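Local coordinates for fibronectin type III domain-containing protein (Simiduia agarivorans, PDB 6P2K) that probably hydrolyses the glucan backbone of xyloglucan as a glycoside hydrolase of family 74 built on seven-bladed beta-propellers, and binds zinc, at residues B[449-454]-B[510-516]; B[493-497]-B[542-546]; B[530-536]-B[554-560]; B[580-584]-B[595-599]; B[617-621]-B[632-636]. All coordinates share one frame; numbering follows the deposited sequence.

In this beta-propeller part of a longer protein, contacts 1 and 2 join the same two neighbouring blades: contact 1 near the propeller axis, where the two innermost strands run side by side, and contact 2 at the rim, where an outermost strand meets a helix. Contacts 3, 4 and 5 lie within single blades, as antiparallel strand pairs in three successive sheets. Contacts 1, 2 and 5 are buried, whereas 3 and 4 are partly open. Their chemistry follows: side-chain and water bridges in contact 1, apolar groups and a histidine ring in contact 2, backbone ladders in the other three. Contact 3 shares its sheet with contact 1 and packs through Tyr558 on Trp595 of contact 4.

Contact 1: residues B[449-454]-B[510-516]; sequences QAVDIA and VLRDVAV. With PE3 (3,6,9,12,15,18,21,24,27,30,33,36,39-tridecaoxahentetracontane-1,41-diol), chain V.
Val516 N donates to Asp452 OD2 over 3.0 Å, with an N-H...O angle of 159°, approaching from above the carboxylate plane. The two segments lie on the innermost strands of adjacent beta-propeller blades, which run nearly parallel, 9° apart, at an axis separation of 5.6 Å. That is too wide for a backbone ladder, and side chains and water do the bridging. Asp452 is fixed at both oxygens, since OD1 accepts from Ile453 N at 2.8 Å on its anti side. Water 2 spans the middle of the seam, donating to both Val451 O and Val514 O. Ala450 CB sits 3.5 Å from Val514 N and also touches Asp513 OD1, the oxygen that binds zinc together with Asp405; Asp513 OD2 accepts from Ile573 N. With CG2 anti to its own carbonyl carbon (CG1 chi1 178°), Val516 brings that methyl to 3.5 Å from Ile453 O and onto Ala454 CB. At the other end the amide of Gln449 and the guanidinium of Arg512 stand almost perpendicular. Arg512 NH2 bonds to Trp616 O and Gln449 NE2 to Asp447, while water 1 links Gln449 OE1 (2.9 Å) to Arg512 NE (3.1 Å) in the guanidinium plane.

Contact 2: residues B[493-497]-B[542-546]; sequences WVELA and ALDYH. With ZN (zinc ion), chain O.
This is a strand-on-helix contact at the rim of the beta-propeller: the outermost strand of one blade, 493-496, meets the helix 539-547 that the next blade inserts between its third and fourth strands. The short axes cross at 102° and approach to 9.6 Å, and no hydrogen bond links the segments, which meet mainly through four side chains. His546 has CG anti to the backbone N (chi1 173°), which carries its imidazole out from the helix to Val494. There CG2 of Val494 lies over one face of the ring, 4.1 Å from the His546 centroid and 17° off the normal, a CH-pi contact offset toward the rim of the ring. Val494 CB and CG1 come closer still, each 3.4 Å from His546 CE1. Leu543 CD2 fills in beside them, 4.0 Å from Val494 CG2 and 3.8 Å from Leu496 CD2; the two leucines cross at about a right angle. Leu496 CD2 also touches His546 CB. The imidazole has a polar role besides: NE2 bonds to Glu389 of the third subunit. With an alanine in place of His546, Val494 would probably face a gap and that glutamate would lose its NE2 partner. On the same helix, Asp544 OD2 holds a zinc ion at 2.2 Å, shared with Asp544 of the second subunit and two waters. The chemistry implies a division of labour: hydrocarbon and one ring face join the two blades at this rim, while His546 NE2 and Asp544 OD2 reach other subunits.

Contact 3: residues B[530-536]-B[554-560]; sequences NYGMYMV and VTQIYEG. With ZN (zinc ion), chain P.
Tyr534 starts with CB 3.5 Å from Thr555 O and runs its ring across the neighbouring strand. CD2 touches Val554 CG2 at 3.9 Å and the CA and CB of Gln556. CE2 lies 3.4 Å from Gln556 CB, CZ is near Gln556 OE1, and OH ends 3.0 Å from that same OE1. The extended Gln556 chain, its CG anti to the backbone N (chi1 -174°), runs obliquely across the ring and turns its amide 81° to it. Toward the sheet face that bears Met533 and Met535, Ile557 reaches with CD1 to Met533 CG and with CG2 to Met535 CB, beside Trp605 and Phe607. Met533 O accepts from two consecutive amides, Ile557 N at 3.0 Å and Tyr558 N at 3.3 Å, both from the same side of its carbonyl plane. Gly532 has no room for a CB, which would clash with Tyr558 O. Its pair partner Glu559 turns away and grips a zinc ion with OE1 at 2.0 Å and with OE2; Asp562 and Asp566 also bind the metal. Ile557 and Tyr558, facing the single Met533, form a classic beta bulge between the third and outermost strands of a beta-propeller blade that ends at a zinc site.

Contact 4: residues B[580-584]-B[595-599]; sequences EKVVF and WRGEQ
The hairpin of strands 582-588 and 593-599 forms the middle of a beta-propeller blade, and this contact is the end of it away from the turn. Val583 and Gly597 make a hydrogen-bonded antiparallel pair: Gly597 N to Val583 O is 2.7 Å and nearly straight, 177°, and Val583 N returns a bond to Gly597 O. Gln599 N extends the ladder to Lys581 O at 2.8 Å. The glycine suits its place, because a CB there would press on Val583 CG1. On the face bearing Val582, Phe584, Arg596 and Glu598, the arginine chain is stretched from CG to NE, with CG anti to the backbone N (chi1 174°). It lies alongside Phe584 and points the same way, so that Arg596 CG is 3.5 Å from Phe584 CE2, which also meets the edge of the guanidinium. Val582 CG2 approaches Arg596 NH2 at 3.8 Å. The charged end then grips one oxygen of Glu598 with two nitrogens in a salt bridge: NH2 reaches OE2 at 2.9 Å on its anti side, and NH1 reaches the same OE2 less directly, at 3.3 Å from above the carboxylate plane. Arg596 NE has a second carboxylate, Glu656. Exchanging Arg596 for a leucine would probably leave both Glu598 and Glu656 without this counter-charge. Where the pair ends, Lys581 CB packs on Gln599 CB, and water 7 donates to both Glu580 O and Gln599 OE1, the latter at 2.6 Å.

Contact 5: residues B[617-621]-B[632-636]; sequences DAEVE and MSFAK
Glu619 and Phe634 exchange two backbone bonds, N of each to O of the other, both 2.9 Å; Glu621 N to Met632 O and Met632 N to Glu621 O are both 2.8 Å. Between these hydrogen-bonded pairs stands the non-hydrogen-bonded pair Val620-Ser633, where Val620 CA makes a CA-H...O contact of 3.2 Å to Met632 O. Val620 CG2, anti to the backbone N (CG1 chi1 64°), rests on that same oxygen. Beyond the ladder, Ala618 CB and Ala635 CB touch at 3.5 Å. Water 8 donates to Glu619 O and lies 2.8 Å from Ser633 OG. The strands form a beta hairpin, 618-625 with 628-634, the inner two strands of a beta-propeller blade. On the face shared by Glu619, Glu621, Met632 and Phe634, Glu619 OE1 lies near the plane of the Phe634 ring, at its edge, 4.0 Å from Phe634 CD2. The Glu619 carboxylate is turned 61° to that ring and held by two backbone amides: OE1 takes Ser696 N and OE2 Gly695 N, so this buried charge is probably stabilised. Further out, Trp648 meets the Phe634 ring edge-to-face, Ile650 and Ile703 pack on Met632, and Glu621 OE2 forms a salt bridge with Lys572.

Contact 1: residues B[449-454]-B[510-516]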
# COMPACT_ATOMS: atom_id res chain seq x y z
N GLN B 449 21.24 0.14 -28.13
CA GLN B 449 22.43 0.76 -28.69
C GLN B 449 23.01 1.88 -27.84
O GLN B 449 24.13 2.33 -28.11
CB GLN B 449 22.14 1.28 -30.10
CG GLN B 449 21.92 0.17 -31.12
CD GLN B 449 21.63 0.67 -32.53
OE1 GLN B 449 22.11 1.73 -32.94
NE2 GLN B 449 20.83 -0.09 -33.27
N ALA B 450 22.30 2.35 -26.81
CA ALA B 450 22.81 3.44 -25.99
C ALA B 450 22.18 3.39 -24.61
O ALA B 450 20.98 3.14 -24.47
CB ALA B 450 22.52 4.80 -26.65
N VAL B 451 23.01 3.62 -23.58
CA VAL B 451 22.56 3.71 -22.20
C VAL B 451 23.29 4.86 -21.52
O VAL B 451 24.39 5.25 -21.94
CB VAL B 451 22.78 2.40 -21.41
CG1 VAL B 451 21.85 1.30 -21.91
CG2 VAL B 451 24.24 1.95 -21.50
N ASP B 452 22.68 5.41 -20.47
CA ASP B 452 23.29 6.46 -19.66
C ASP B 452 22.52 6.56 -18.35
O ASP B 452 21.49 5.90 -18.16
CB ASP B 452 23.29 7.81 -20.40
CG ASP B 452 24.49 8.68 -20.03
OD1 ASP B 452 25.10 8.43 -18.97
OD2 ASP B 452 24.81 9.61 -20.80
N ILE B 453 23.03 7.38 -17.43
CA ILE B 453 22.40 7.60 -16.13
C ILE B 453 21.99 9.06 -16.03
O ILE B 453 22.84 9.96 -16.15
CB ILE B 453 23.34 7.23 -14.97
CG1 ILE B 453 23.95 5.84 -15.18
CG2 ILE B 453 22.59 7.30 -13.64
CD1 ILE B 453 22.95 4.70 -15.10
N ALA B 454 20.70 9.30 -15.80
CA ALA B 454 20.14 10.64 -15.65
C ALA B 454 19.74 10.88 -14.20
O ALA B 454 20.07 10.11 -13.30
CB ALA B 454 18.96 10.82 -16.61
N VAL B 510 15.85 5.30 -35.13
CA VAL B 510 16.63 4.74 -34.04
C VAL B 510 17.43 5.84 -33.36
O VAL B 510 18.10 6.64 -34.02
CB VAL B 510 17.56 3.62 -34.56
CG1 VAL B 510 18.57 3.22 -33.50
CG2 VAL B 510 16.74 2.41 -35.00
N LEU B 511 17.35 5.90 -32.03
CA LEU B 511 18.14 6.85 -31.24
C LEU B 511 19.54 6.26 -31.09
O LEU B 511 19.88 5.62 -30.09
CB LEU B 511 17.50 7.11 -29.88
CG LEU B 511 15.99 7.32 -29.84
CD1 LEU B 511 15.51 7.53 -28.40
CD2 LEU B 511 15.58 8.50 -30.71
N ARG B 512 20.38 6.48 -32.11
CA ARG B 512 21.66 5.79 -32.16
C ARG B 512 22.56 6.16 -30.98
O ARG B 512 23.38 5.35 -30.55
CB ARG B 512 22.37 6.05 -33.48
CG ARG B 512 23.49 5.06 -33.72
CD ARG B 512 24.09 5.13 -35.11
NE ARG B 512 25.20 4.19 -35.23
CZ ARG B 512 26.27 4.40 -35.98
NH1 ARG B 512 26.39 5.51 -36.69
NH2 ARG B 512 27.24 3.48 -36.01
N ASP B 513 22.42 7.37 -30.45
CA ASP B 513 22.99 7.65 -29.14
C ASP B 513 22.01 8.47 -28.31
O ASP B 513 21.17 9.21 -28.84
CB ASP B 513 24.35 8.37 -29.22
CG ASP B 513 25.16 8.25 -27.91
OD1 ASP B 513 25.19 7.17 -27.27
OD2 ASP B 513 25.79 9.27 -27.53
N VAL B 514 22.12 8.29 -27.00
CA VAL B 514 21.37 9.00 -25.99
C VAL B 514 22.39 9.42 -24.94
O VAL B 514 23.18 8.59 -24.48
CB VAL B 514 20.28 8.12 -25.36
CG1 VAL B 514 19.65 8.80 -24.15
CG2 VAL B 514 19.23 7.72 -26.39
N ALA B 515 22.39 10.71 -24.58
CA ALA B 515 23.42 11.19 -23.67
C ALA B 515 22.85 12.22 -22.70
O ALA B 515 22.02 13.06 -23.08
CB ALA B 515 24.60 11.80 -24.44
N VAL B 516 23.31 12.15 -21.46
CA VAL B 516 22.86 13.02 -20.38
C VAL B 516 23.84 14.18 -20.23
O VAL B 516 25.07 13.99 -20.32
CB VAL B 516 22.74 12.22 -19.07
CG1 VAL B 516 22.33 13.11 -17.92
CG2 VAL B 516 21.75 11.08 -19.24
O43 PE3 V . 21.17 11.32 -7.90
C42 PE3 V . 22.00 11.93 -8.89
C41 PE3 V . 22.26 10.94 -10.03
O40 PE3 V . 23.10 11.59 -10.99
C39 PE3 V . 23.40 10.73 -12.09
C38 PE3 V . 24.29 11.48 -13.07
O37 PE3 V . 25.51 11.89 -12.41
O HOH W 1 24.94 2.06 -33.02
O HOH W 2 25.08 6.60 -24.36

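Contact 2: residues B[493-497]-B[542-546]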
# COMPACT_ATOMS: atom_id res chain seq x y z
N TRP B 493 11.41 -0.73 -15.81
CA TRP B 493 11.50 0.11 -17.00
C TRP B 493 10.13 0.66 -17.38
O TRP B 493 9.12 -0.04 -17.27
CB TRP B 493 12.05 -0.70 -18.19
CG TRP B 493 13.48 -1.08 -18.07
CD1 TRP B 493 13.98 -2.31 -17.73
CD2 TRP B 493 14.61 -0.24 -18.30
NE1 TRP B 493 15.36 -2.27 -17.73
CE2 TRP B 493 15.77 -1.01 -18.08
CE3 TRP B 493 14.76 1.11 -18.68
CZ2 TRP B 493 17.05 -0.49 -18.21
CZ3 TRP B 493 16.04 1.62 -18.81
CH2 TRP B 493 17.17 0.82 -18.58
N VAL B 494 10.11 1.91 -17.83
CA VAL B 494 8.94 2.51 -18.46
C VAL B 494 9.38 3.22 -19.72
O VAL B 494 10.49 3.78 -19.78
CB VAL B 494 8.20 3.48 -17.51
CG1 VAL B 494 7.66 2.75 -16.29
CG2 VAL B 494 9.11 4.63 -17.09
N GLU B 495 8.54 3.19 -20.75
CA GLU B 495 8.84 3.86 -22.01
C GLU B 495 8.35 5.30 -21.97
O GLU B 495 7.18 5.56 -21.68
CB GLU B 495 8.19 3.12 -23.19
CG GLU B 495 8.54 3.73 -24.54
CD GLU B 495 7.75 3.13 -25.68
OE1 GLU B 495 6.51 3.01 -25.55
OE2 GLU B 495 8.36 2.77 -26.70
N LEU B 496 9.25 6.23 -22.30
CA LEU B 496 8.93 7.65 -22.23
C LEU B 496 8.58 8.27 -23.58
O LEU B 496 7.77 9.20 -23.62
CB LEU B 496 10.10 8.43 -21.62
CG LEU B 496 10.28 8.30 -20.10
CD1 LEU B 496 11.46 9.13 -19.62
CD2 LEU B 496 9.00 8.70 -19.36
N ALA B 497 9.16 7.79 -24.68
CA ALA B 497 8.96 8.44 -25.96
C ALA B 497 9.38 7.50 -27.09
O ALA B 497 10.10 6.52 -26.88
CB ALA B 497 9.76 9.75 -26.05
N ALA B 542 9.08 14.64 -17.14
CA ALA B 542 8.55 13.63 -18.06
C ALA B 542 8.02 12.42 -17.30
O ALA B 542 7.01 11.83 -17.68
CB ALA B 542 9.62 13.21 -19.06
N LEU B 543 8.70 12.05 -16.21
CA LEU B 543 8.20 10.94 -15.40
C LEU B 543 6.96 11.34 -14.60
O LEU B 543 6.10 10.49 -14.36
CB LEU B 543 9.32 10.42 -14.50
CG LEU B 543 10.37 9.62 -15.27
CD1 LEU B 543 11.68 9.48 -14.51
CD2 LEU B 543 9.82 8.25 -15.65
N ASP B 544 6.85 12.61 -14.20
CA ASP B 544 5.63 13.08 -13.55
C ASP B 544 4.42 12.85 -14.45
O ASP B 544 3.40 12.32 -14.01
CB ASP B 544 5.75 14.57 -13.16
CG ASP B 544 6.69 14.79 -11.98
OD1 ASP B 544 7.09 13.79 -11.34
OD2 ASP B 544 7.02 15.96 -11.70
N TYR B 545 4.54 13.21 -15.73
CA TYR B 545 3.45 12.98 -16.67
C TYR B 545 3.21 11.49 -16.89
O TYR B 545 2.05 11.05 -16.95
CB TYR B 545 3.74 13.66 -18.01
CG TYR B 545 3.36 15.12 -18.05
CD1 TYR B 545 4.03 16.06 -17.28
CD2 TYR B 545 2.33 15.56 -18.87
CE1 TYR B 545 3.69 17.39 -17.31
CE2 TYR B 545 1.98 16.90 -18.91
CZ TYR B 545 2.66 17.81 -18.13
OH TYR B 545 2.32 19.14 -18.17
N HIS B 546 4.28 10.71 -17.01
CA HIS B 546 4.11 9.29 -17.29
C HIS B 546 3.36 8.59 -16.17
O HIS B 546 2.50 7.73 -16.43
CB HIS B 546 5.46 8.61 -17.52
CG HIS B 546 5.37 7.12 -17.64
ND1 HIS B 546 5.32 6.29 -16.54
CD2 HIS B 546 5.27 6.32 -18.73
CE1 HIS B 546 5.21 5.04 -16.95
NE2 HIS B 546 5.18 5.03 -18.27
ZN ZN O . 5.49 17.53 -12.19
O HOH W 3 6.40 19.11 -11.41
O HOH W 4 4.88 17.85 -14.22

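Contact 3: residues B[530-536]-B[554-560]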
# COMPACT_ATOMS: atom_id res chain seq x y z
N ASN B 530 17.95 9.96 -39.13
CA ASN B 530 17.27 10.52 -40.30
C ASN B 530 16.11 11.43 -39.94
O ASN B 530 15.28 11.75 -40.80
CB ASN B 530 16.81 9.42 -41.26
CG ASN B 530 17.96 8.63 -41.83
OD1 ASN B 530 17.99 7.40 -41.75
ND2 ASN B 530 18.94 9.33 -42.39
N TYR B 531 16.02 11.88 -38.69
CA TYR B 531 15.01 12.85 -38.29
C TYR B 531 15.61 14.09 -37.65
O TYR B 531 15.32 15.20 -38.09
CB TYR B 531 13.99 12.19 -37.34
CG TYR B 531 13.08 11.22 -38.05
CD1 TYR B 531 11.91 11.65 -38.66
CD2 TYR B 531 13.39 9.87 -38.11
CE1 TYR B 531 11.07 10.77 -39.31
CE2 TYR B 531 12.55 8.97 -38.77
CZ TYR B 531 11.40 9.43 -39.36
OH TYR B 531 10.57 8.54 -40.01
N GLY B 532 16.44 13.93 -36.63
CA GLY B 532 17.10 15.06 -36.01
C GLY B 532 17.37 14.81 -34.54
O GLY B 532 17.22 13.69 -34.05
N MET B 533 17.77 15.87 -33.85
CA MET B 533 18.13 15.79 -32.45
C MET B 533 17.00 16.32 -31.57
O MET B 533 16.41 17.36 -31.86
CB MET B 533 19.41 16.58 -32.15
CG MET B 533 19.93 16.32 -30.74
SD MET B 533 21.61 16.92 -30.46
CE MET B 533 22.56 15.56 -31.13
N TYR B 534 16.72 15.59 -30.50
CA TYR B 534 15.62 15.90 -29.60
C TYR B 534 16.14 15.93 -28.17
O TYR B 534 17.21 15.40 -27.86
CB TYR B 534 14.47 14.90 -29.74
CG TYR B 534 13.87 14.92 -31.12
CD1 TYR B 534 14.50 14.29 -32.19
CD2 TYR B 534 12.67 15.58 -31.37
CE1 TYR B 534 13.96 14.32 -33.46
CE2 TYR B 534 12.12 15.60 -32.63
CZ TYR B 534 12.77 14.98 -33.67
OH TYR B 534 12.23 15.00 -34.94
N MET B 535 15.37 16.58 -27.30
CA MET B 535 15.81 16.86 -25.94
C MET B 535 14.66 16.60 -24.98
O MET B 535 13.53 17.00 -25.23
CB MET B 535 16.28 18.32 -25.83
CG MET B 535 16.70 18.75 -24.44
SD MET B 535 17.51 20.36 -24.47
CE MET B 535 16.11 21.44 -24.76
N VAL B 536 14.97 15.92 -23.88
CA VAL B 536 14.10 15.87 -22.71
C VAL B 536 14.65 16.91 -21.74
O VAL B 536 15.71 16.73 -21.15
CB VAL B 536 14.05 14.48 -22.08
CG1 VAL B 536 13.28 14.52 -20.77
CG2 VAL B 536 13.41 13.49 -23.05
N VAL B 554 8.61 15.64 -26.06
CA VAL B 554 10.04 15.96 -26.13
C VAL B 554 10.18 17.29 -26.85
O VAL B 554 9.20 17.84 -27.37
CB VAL B 554 10.84 14.85 -26.84
CG1 VAL B 554 10.68 13.52 -26.13
CG2 VAL B 554 10.41 14.74 -28.30
N THR B 555 11.40 17.82 -26.89
CA THR B 555 11.70 19.06 -27.60
C THR B 555 12.64 18.75 -28.76
O THR B 555 13.69 18.13 -28.56
CB THR B 555 12.34 20.09 -26.67
OG1 THR B 555 11.53 20.26 -25.50
CG2 THR B 555 12.49 21.43 -27.39
N GLN B 556 12.26 19.18 -29.96
CA GLN B 556 13.17 19.09 -31.09
C GLN B 556 14.10 20.30 -31.09
O GLN B 556 13.64 21.44 -30.99
CB GLN B 556 12.40 19.02 -32.41
CG GLN B 556 13.30 18.77 -33.61
CD GLN B 556 12.54 18.76 -34.93
OE1 GLN B 556 11.62 17.97 -35.12
NE2 GLN B 556 12.92 19.65 -35.84
N ILE B 557 15.40 20.05 -31.19
CA ILE B 557 16.38 21.14 -31.26
C ILE B 557 17.14 21.17 -32.57
O ILE B 557 17.86 22.15 -32.83
CB ILE B 557 17.36 21.09 -30.07
CG1 ILE B 557 18.31 19.90 -30.18
CG2 ILE B 557 16.60 21.03 -28.75
CD1 ILE B 557 19.30 19.84 -29.02
N TYR B 558 17.01 20.16 -33.43
CA TYR B 558 17.72 20.14 -34.71
C TYR B 558 16.98 19.24 -35.69
O TYR B 558 16.73 18.07 -35.38
CB TYR B 558 19.16 19.66 -34.51
CG TYR B 558 19.95 19.56 -35.80
CD1 TYR B 558 20.46 20.69 -36.42
CD2 TYR B 558 20.19 18.32 -36.40
CE1 TYR B 558 21.18 20.60 -37.60
CE2 TYR B 558 20.91 18.22 -37.58
CZ TYR B 558 21.40 19.37 -38.17
OH TYR B 558 22.12 19.28 -39.34
N GLU B 559 16.65 19.77 -36.87
CA GLU B 559 16.10 18.94 -37.94
C GLU B 559 17.24 18.32 -38.74
O GLU B 559 18.18 19.02 -39.13
CB GLU B 559 15.18 19.74 -38.88
CG GLU B 559 15.82 20.88 -39.71
CD GLU B 559 16.37 20.49 -41.10
OE1 GLU B 559 17.02 21.34 -41.74
OE2 GLU B 559 16.18 19.35 -41.58
N GLY B 560 17.16 17.02 -38.95
CA GLY B 560 18.14 16.31 -39.74
C GLY B 560 17.47 15.52 -40.86
O GLY B 560 17.74 14.33 -41.04
ZN ZN P . 17.48 20.04 -43.21
O HOH W 5 11.55 18.78 -23.09
O HOH W 6 18.21 21.64 -44.32

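Contact 4: residues B[580-584]-B[595-599]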
# COMPACT_ATOMS: atom_id res chain seq x y z
N GLU B 580 25.17 23.68 -20.20
CA GLU B 580 24.10 22.85 -20.75
C GLU B 580 23.50 23.42 -22.03
O GLU B 580 22.69 22.73 -22.66
CB GLU B 580 23.01 22.61 -19.70
CG GLU B 580 22.16 23.82 -19.33
CD GLU B 580 21.11 23.48 -18.29
OE1 GLU B 580 21.27 23.90 -17.12
OE2 GLU B 580 20.12 22.79 -18.63
N LYS B 581 23.88 24.63 -22.43
CA LYS B 581 23.43 25.21 -23.69
C LYS B 581 24.29 24.81 -24.89
O LYS B 581 24.03 25.29 -25.99
CB LYS B 581 23.40 26.74 -23.60
CG LYS B 581 22.49 27.32 -22.54
CD LYS B 581 22.60 28.83 -22.54
CE LYS B 581 21.32 29.49 -22.07
NZ LYS B 581 21.28 29.62 -20.59
N VAL B 582 25.31 23.98 -24.70
CA VAL B 582 26.21 23.59 -25.77
C VAL B 582 26.27 22.07 -25.82
O VAL B 582 26.39 21.41 -24.78
CB VAL B 582 27.62 24.18 -25.59
CG1 VAL B 582 28.57 23.64 -26.65
CG2 VAL B 582 27.57 25.70 -25.65
N VAL B 583 26.18 21.51 -27.03
CA VAL B 583 26.23 20.07 -27.24
C VAL B 583 27.01 19.79 -28.52
O VAL B 583 26.89 20.53 -29.51
CB VAL B 583 24.81 19.46 -27.30
CG1 VAL B 583 24.04 19.97 -28.51
CG2 VAL B 583 24.88 17.94 -27.31
N PHE B 584 27.82 18.74 -28.49
CA PHE B 584 28.53 18.25 -29.66
C PHE B 584 28.04 16.85 -30.00
O PHE B 584 27.50 16.14 -29.15
CB PHE B 584 30.05 18.21 -29.44
CG PHE B 584 30.63 19.48 -28.89
CD1 PHE B 584 30.67 19.70 -27.52
CD2 PHE B 584 31.15 20.45 -29.73
CE1 PHE B 584 31.21 20.87 -27.00
CE2 PHE B 584 31.69 21.62 -29.22
CZ PHE B 584 31.72 21.82 -27.85
N TRP B 595 29.72 18.02 -35.07
CA TRP B 595 28.81 19.15 -35.10
C TRP B 595 28.70 19.76 -33.71
O TRP B 595 28.89 19.07 -32.70
CB TRP B 595 27.42 18.71 -35.59
CG TRP B 595 27.32 18.60 -37.08
CD1 TRP B 595 27.92 17.67 -37.88
CD2 TRP B 595 26.56 19.45 -37.95
NE1 TRP B 595 27.58 17.89 -39.19
CE2 TRP B 595 26.75 18.97 -39.27
CE3 TRP B 595 25.73 20.56 -37.74
CZ2 TRP B 595 26.15 19.58 -40.37
CZ3 TRP B 595 25.13 21.15 -38.84
CH2 TRP B 595 25.34 20.66 -40.14
N ARG B 596 28.40 21.05 -33.66
CA ARG B 596 28.24 21.76 -32.39
C ARG B 596 26.94 22.55 -32.42
O ARG B 596 26.70 23.31 -33.36
CB ARG B 596 29.42 22.69 -32.12
CG ARG B 596 29.25 23.57 -30.89
CD ARG B 596 30.33 24.64 -30.88
NE ARG B 596 30.31 25.48 -29.68
CZ ARG B 596 29.58 26.59 -29.55
NH1 ARG B 596 28.80 26.99 -30.54
NH2 ARG B 596 29.64 27.29 -28.43
N GLY B 597 26.12 22.37 -31.40
CA GLY B 597 24.87 23.10 -31.25
C GLY B 597 24.93 24.02 -30.05
O GLY B 597 25.49 23.65 -29.01
N GLU B 598 24.37 25.21 -30.20
CA GLU B 598 24.37 26.22 -29.15
C GLU B 598 22.97 26.78 -28.99
O GLU B 598 22.39 27.30 -29.94
CB GLU B 598 25.36 27.34 -29.47
CG GLU B 598 25.49 28.38 -28.36
CD GLU B 598 26.42 29.51 -28.74
OE1 GLU B 598 25.93 30.57 -29.21
OE2 GLU B 598 27.65 29.35 -28.58
N GLN B 599 22.42 26.67 -27.78
CA GLN B 599 21.11 27.23 -27.48
C GLN B 599 21.22 28.73 -27.26
O GLN B 599 22.14 29.21 -26.59
CB GLN B 599 20.52 26.56 -26.24
CG GLN B 599 19.10 26.97 -25.92
CD GLN B 599 18.48 26.13 -24.82
OE1 GLN B 599 19.16 25.75 -23.87
NE2 GLN B 599 17.20 25.83 -24.96
O HOH W 7 19.98 23.43 -22.93

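Contact 5: residues B[617-621]-B[632-636]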
# COMPACT_ATOMS: atom_id res chain seq x y z
N ASP B 617 31.57 4.79 -37.28
CA ASP B 617 31.68 4.67 -35.83
C ASP B 617 32.53 5.80 -35.23
O ASP B 617 33.13 5.63 -34.16
CB ASP B 617 32.25 3.30 -35.45
CG ASP B 617 31.27 2.18 -35.74
OD1 ASP B 617 30.18 2.16 -35.13
OD2 ASP B 617 31.58 1.32 -36.60
N ALA B 618 32.56 6.94 -35.90
CA ALA B 618 33.32 8.09 -35.41
C ALA B 618 32.71 8.62 -34.11
O ALA B 618 31.49 8.70 -33.97
CB ALA B 618 33.35 9.19 -36.46
N GLU B 619 33.57 8.99 -33.17
CA GLU B 619 33.15 9.44 -31.85
C GLU B 619 33.69 10.83 -31.55
O GLU B 619 34.70 11.26 -32.11
CB GLU B 619 33.62 8.48 -30.76
CG GLU B 619 32.90 7.15 -30.72
CD GLU B 619 33.59 6.17 -29.80
OE1 GLU B 619 34.84 6.19 -29.76
OE2 GLU B 619 32.89 5.38 -29.12
N VAL B 620 33.01 11.51 -30.64
CA VAL B 620 33.48 12.77 -30.07
C VAL B 620 33.25 12.72 -28.57
O VAL B 620 32.27 12.13 -28.10
CB VAL B 620 32.78 13.99 -30.71
CG1 VAL B 620 31.28 13.98 -30.41
CG2 VAL B 620 33.43 15.28 -30.25
N GLU B 621 34.18 13.31 -27.81
CA GLU B 621 34.07 13.40 -26.37
C GLU B 621 34.44 14.81 -25.93
O GLU B 621 35.41 15.39 -26.43
CB GLU B 621 34.99 12.39 -25.66
CG GLU B 621 34.83 12.33 -24.14
CD GLU B 621 33.93 11.20 -23.68
OE1 GLU B 621 34.47 10.15 -23.27
OE2 GLU B 621 32.69 11.36 -23.71
N MET B 632 37.55 15.93 -28.18
CA MET B 632 38.37 14.89 -28.78
C MET B 632 37.55 14.09 -29.78
O MET B 632 36.45 13.63 -29.46
CB MET B 632 38.95 13.97 -27.70
CG MET B 632 39.92 12.92 -28.19
SD MET B 632 39.13 11.34 -28.56
CE MET B 632 38.72 10.78 -26.90
N SER B 633 38.10 13.91 -30.98
CA SER B 633 37.43 13.19 -32.06
C SER B 633 38.24 11.96 -32.45
O SER B 633 39.46 12.04 -32.60
CB SER B 633 37.25 14.10 -33.28
OG SER B 633 36.99 13.35 -34.46
N PHE B 634 37.55 10.84 -32.63
CA PHE B 634 38.12 9.62 -33.17
C PHE B 634 37.39 9.34 -34.48
O PHE B 634 36.22 8.95 -34.46
CB PHE B 634 38.00 8.45 -32.20
CG PHE B 634 38.46 7.13 -32.76
CD1 PHE B 634 39.68 7.02 -33.40
CD2 PHE B 634 37.66 6.00 -32.64
CE1 PHE B 634 40.10 5.80 -33.91
CE2 PHE B 634 38.07 4.78 -33.15
CZ PHE B 634 39.29 4.68 -33.78
N ALA B 635 38.08 9.56 -35.60
CA ALA B 635 37.44 9.53 -36.91
C ALA B 635 38.54 9.58 -37.96
O ALA B 635 39.72 9.72 -37.64
CB ALA B 635 36.47 10.71 -37.08
N LYS B 636 38.14 9.44 -39.21
CA LYS B 636 39.02 9.71 -40.34
C LYS B 636 38.73 11.10 -40.89
O LYS B 636 37.69 11.70 -40.62
CB LYS B 636 38.87 8.65 -41.43
CG LYS B 636 37.69 8.84 -42.37
CD LYS B 636 37.62 7.72 -43.40
CE LYS B 636 36.83 8.12 -44.64
NZ LYS B 636 37.65 7.99 -45.88
O HOH W 8 34.42 12.34 -34.92